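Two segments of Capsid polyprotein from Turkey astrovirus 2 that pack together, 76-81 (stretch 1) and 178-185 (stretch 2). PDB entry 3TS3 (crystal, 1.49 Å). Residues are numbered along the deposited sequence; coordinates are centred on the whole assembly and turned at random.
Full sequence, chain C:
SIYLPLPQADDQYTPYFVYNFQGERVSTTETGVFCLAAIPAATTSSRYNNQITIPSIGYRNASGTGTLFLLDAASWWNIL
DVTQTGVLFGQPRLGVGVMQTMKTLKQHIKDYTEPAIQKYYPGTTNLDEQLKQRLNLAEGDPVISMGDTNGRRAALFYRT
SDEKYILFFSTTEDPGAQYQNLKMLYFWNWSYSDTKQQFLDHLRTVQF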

# COMPACT_ATOMS: atom_id res chain seq x y z
N TRP C 76 8.03 -20.53 -5.72
CA TRP C 76 8.54 -19.24 -6.18
C TRP C 76 8.88 -18.32 -5.00
O TRP C 76 8.02 -17.92 -4.24
N TRP C 77 10.16 -18.02 -4.89
CA TRP C 77 10.70 -17.28 -3.76
C TRP C 77 11.24 -15.95 -4.23
O TRP C 77 11.89 -15.87 -5.25
N ASN C 78 10.90 -14.90 -3.50
CA ASN C 78 11.22 -13.56 -3.92
C ASN C 78 11.99 -12.77 -2.87
O ASN C 78 11.55 -12.66 -1.75
N ILE C 79 13.13 -12.24 -3.27
CA ILE C 79 13.93 -11.39 -2.41
C ILE C 79 13.88 -10.00 -3.03
O ILE C 79 14.56 -9.72 -4.01
N LEU C 80 13.07 -9.12 -2.43
CA LEU C 80 12.87 -7.78 -2.97
C LEU C 80 13.41 -6.70 -2.04
O LEU C 80 13.42 -6.87 -0.83
N ASP C 81 13.84 -5.59 -2.62
CA ASP C 81 14.41 -4.48 -1.87
C ASP C 81 13.36 -3.38 -1.73
O ASP C 81 12.83 -2.90 -2.71
N GLN C 178 10.87 -10.25 -15.30
CA GLN C 178 11.03 -8.84 -14.97
C GLN C 178 10.03 -8.39 -13.91
O GLN C 178 9.76 -7.21 -13.76
N TYR C 179 9.45 -9.36 -13.21
CA TYR C 179 8.49 -9.08 -12.15
C TYR C 179 7.23 -8.39 -12.67
O TYR C 179 6.52 -7.73 -11.94
N GLN C 180 6.98 -8.57 -13.96
CA GLN C 180 5.82 -7.99 -14.63
C GLN C 180 4.47 -8.50 -14.13
O GLN C 180 3.49 -7.76 -14.13
N ASN C 181 4.41 -9.78 -13.78
CA ASN C 181 3.19 -10.41 -13.28
C ASN C 181 2.74 -10.04 -11.88
O ASN C 181 1.58 -10.14 -11.56
N LEU C 182 3.68 -9.68 -11.02
CA LEU C 182 3.38 -9.55 -9.62
C LEU C 182 2.64 -8.26 -9.27
O LEU C 182 3.09 -7.18 -9.59
N LYS C 183 1.49 -8.41 -8.64
CA LYS C 183 0.75 -7.26 -8.17
C LYS C 183 0.91 -7.27 -6.65
O LYS C 183 0.36 -8.11 -5.96
N MET C 184 1.71 -6.35 -6.13
CA MET C 184 2.03 -6.32 -4.71
C MET C 184 0.86 -6.05 -3.78
O MET C 184 -0.04 -5.31 -4.11
N LEU C 185 0.95 -6.64 -2.60
CA LEU C 185 -0.03 -6.48 -1.54
C LEU C 185 0.63 -5.76 -0.38
O LEU C 185 1.83 -5.71 -0.29

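Stretch 1 is a β-strand, so its side chains alternate. Asn78 and Leu80 point toward stretch 2, while Trp77 and Ile79 point away. Stretch 2 has no regular helix or strand and meets the strand mainly through Tyr179. The backbones stay well apart: the nearest CA atoms, those of Asn78 and Tyr179, are 9.8 Å from each other. Side chains therefore fill the gap.

Tyr179 is the centre of the contact. Its phi/psi of 63/23 is a left-handed conformation, uncommon for a residue with a side chain. Its CB points toward the strand, and chi1 is m at -87°, with chi2 at 83°. This carries the ring across the gap and brings the hydroxyl to Asn78. Tyr179 OH donates a short hydrogen bond to Asn78 OD1, at 2.6 Å, near the plane of the ring.

Asn78 is m, with chi2 at -83°. OD1 accepts from the tyrosine, while ND2 is hydrogen-bonded elsewhere in the structure. Both ends of this buried amide are thus satisfied.

Leu80 is in the common mt rotamer, chi1 -60° and chi2 -170°. Leu80 CD2 lies over one face of the Tyr179 ring, 4.2 Å from the ring centroid and 26° off the normal, a CH-pi contact. The closest atoms are Leu80 CD2 and Tyr179 CE2, 3.9 Å apart. Leu80 CD1 is also near the ring, 4.4 Å from Tyr179 CE2, and is 4.4 Å from Leu182 CD2 and 4.3 Å from Met184 SD.

Leu182 points toward the strand and is tp, the other common leucine rotamer. Met184 leaves its backbone sideways, but its mmm side chain brings the end nearer to Leu80. These looser apolar contacts extend the packing beyond the ring. The whole interface is small, burying 202 Å² over both sides.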

# COMPACT_ATOMS: atom_id res chain seq x y z
CB TRP C 76 7.54 -18.59 -7.14
CG TRP C 76 7.30 -19.41 -8.38
CD1 TRP C 76 6.30 -20.32 -8.59
CD2 TRP C 76 8.08 -19.41 -9.58
NE1 TRP C 76 6.42 -20.88 -9.83
CE2 TRP C 76 7.50 -20.32 -10.47
CE3 TRP C 76 9.22 -18.70 -9.99
CZ2 TRP C 76 8.01 -20.57 -11.73
CZ3 TRP C 76 9.72 -18.95 -11.26
CH2 TRP C 76 9.12 -19.86 -12.11
CB TRP C 77 11.76 -18.14 -3.06
CG TRP C 77 11.13 -19.38 -2.55
CD1 TRP C 77 11.08 -20.60 -3.18
CD2 TRP C 77 10.39 -19.53 -1.34
NE1 TRP C 77 10.38 -21.49 -2.41
CE2 TRP C 77 9.95 -20.86 -1.27
CE3 TRP C 77 10.08 -18.66 -0.29
CZ2 TRP C 77 9.19 -21.33 -0.21
CZ3 TRP C 77 9.34 -19.14 0.76
CH2 TRP C 77 8.91 -20.46 0.80
CB ASN C 78 9.91 -12.84 -4.26
CG ASN C 78 9.09 -13.62 -5.27
OD1 ASN C 78 9.32 -13.52 -6.45
ND2 ASN C 78 8.13 -14.39 -4.79
CB ILE C 79 15.39 -11.89 -2.37
CG1 ILE C 79 15.43 -13.37 -2.00
CG2 ILE C 79 16.21 -11.08 -1.40
CD1 ILE C 79 16.78 -14.02 -2.18
CB LEU C 80 11.40 -7.53 -3.28
CG LEU C 80 10.73 -8.47 -4.28
CD1 LEU C 80 9.36 -7.93 -4.63
CD2 LEU C 80 11.58 -8.61 -5.53
CB ASP C 81 15.62 -3.95 -2.65
CG ASP C 81 16.24 -2.72 -2.04
OD1 ASP C 81 16.06 -2.48 -0.84
OD2 ASP C 81 16.93 -2.00 -2.78
CB GLN C 178 10.93 -7.96 -16.22
CG GLN C 178 12.10 -8.12 -17.18
CD GLN C 178 11.71 -8.80 -18.48
OE1 GLN C 178 11.14 -9.89 -18.49
NE2 GLN C 178 12.03 -8.15 -19.60
CB TYR C 179 9.14 -8.33 -10.97
CG TYR C 179 9.73 -9.31 -10.00
CD1 TYR C 179 10.99 -9.84 -10.23
CD2 TYR C 179 9.01 -9.77 -8.93
CE1 TYR C 179 11.52 -10.78 -9.37
CE2 TYR C 179 9.54 -10.70 -8.07
CZ TYR C 179 10.79 -11.21 -8.31
OH TYR C 179 11.31 -12.14 -7.46
CB GLN C 180 5.94 -8.11 -16.15
CG GLN C 180 5.87 -9.53 -16.68
CD GLN C 180 7.23 -10.21 -16.79
OE1 GLN C 180 8.17 -9.87 -16.09
NE2 GLN C 180 7.31 -11.18 -17.68
CB ASN C 181 3.27 -11.94 -13.35
CG ASN C 181 3.65 -12.44 -14.72
OD1 ASN C 181 3.37 -11.80 -15.72
ND2 ASN C 181 4.27 -13.61 -14.76
CB LEU C 182 4.67 -9.67 -8.80
CG LEU C 182 4.57 -9.69 -7.28
CD1 LEU C 182 3.59 -10.74 -6.82
CD2 LEU C 182 5.93 -9.91 -6.65
CB LYS C 183 -0.72 -7.33 -8.59
CG LYS C 183 -1.00 -7.81 -10.04
CD LYS C 183 -0.30 -7.00 -11.13
CE LYS C 183 -0.73 -7.48 -12.53
NZ LYS C 183 0.23 -7.12 -13.61
CB MET C 184 3.11 -5.28 -4.41
CG MET C 184 4.46 -5.61 -4.94
SD MET C 184 5.19 -7.04 -4.12
CE MET C 184 5.12 -6.56 -2.43
CB LEU C 185 -0.51 -7.84 -1.05
CG LEU C 185 -1.15 -8.78 -2.08
CD1 LEU C 185 -1.52 -10.10 -1.42
CD2 LEU C 185 -2.35 -8.14 -2.70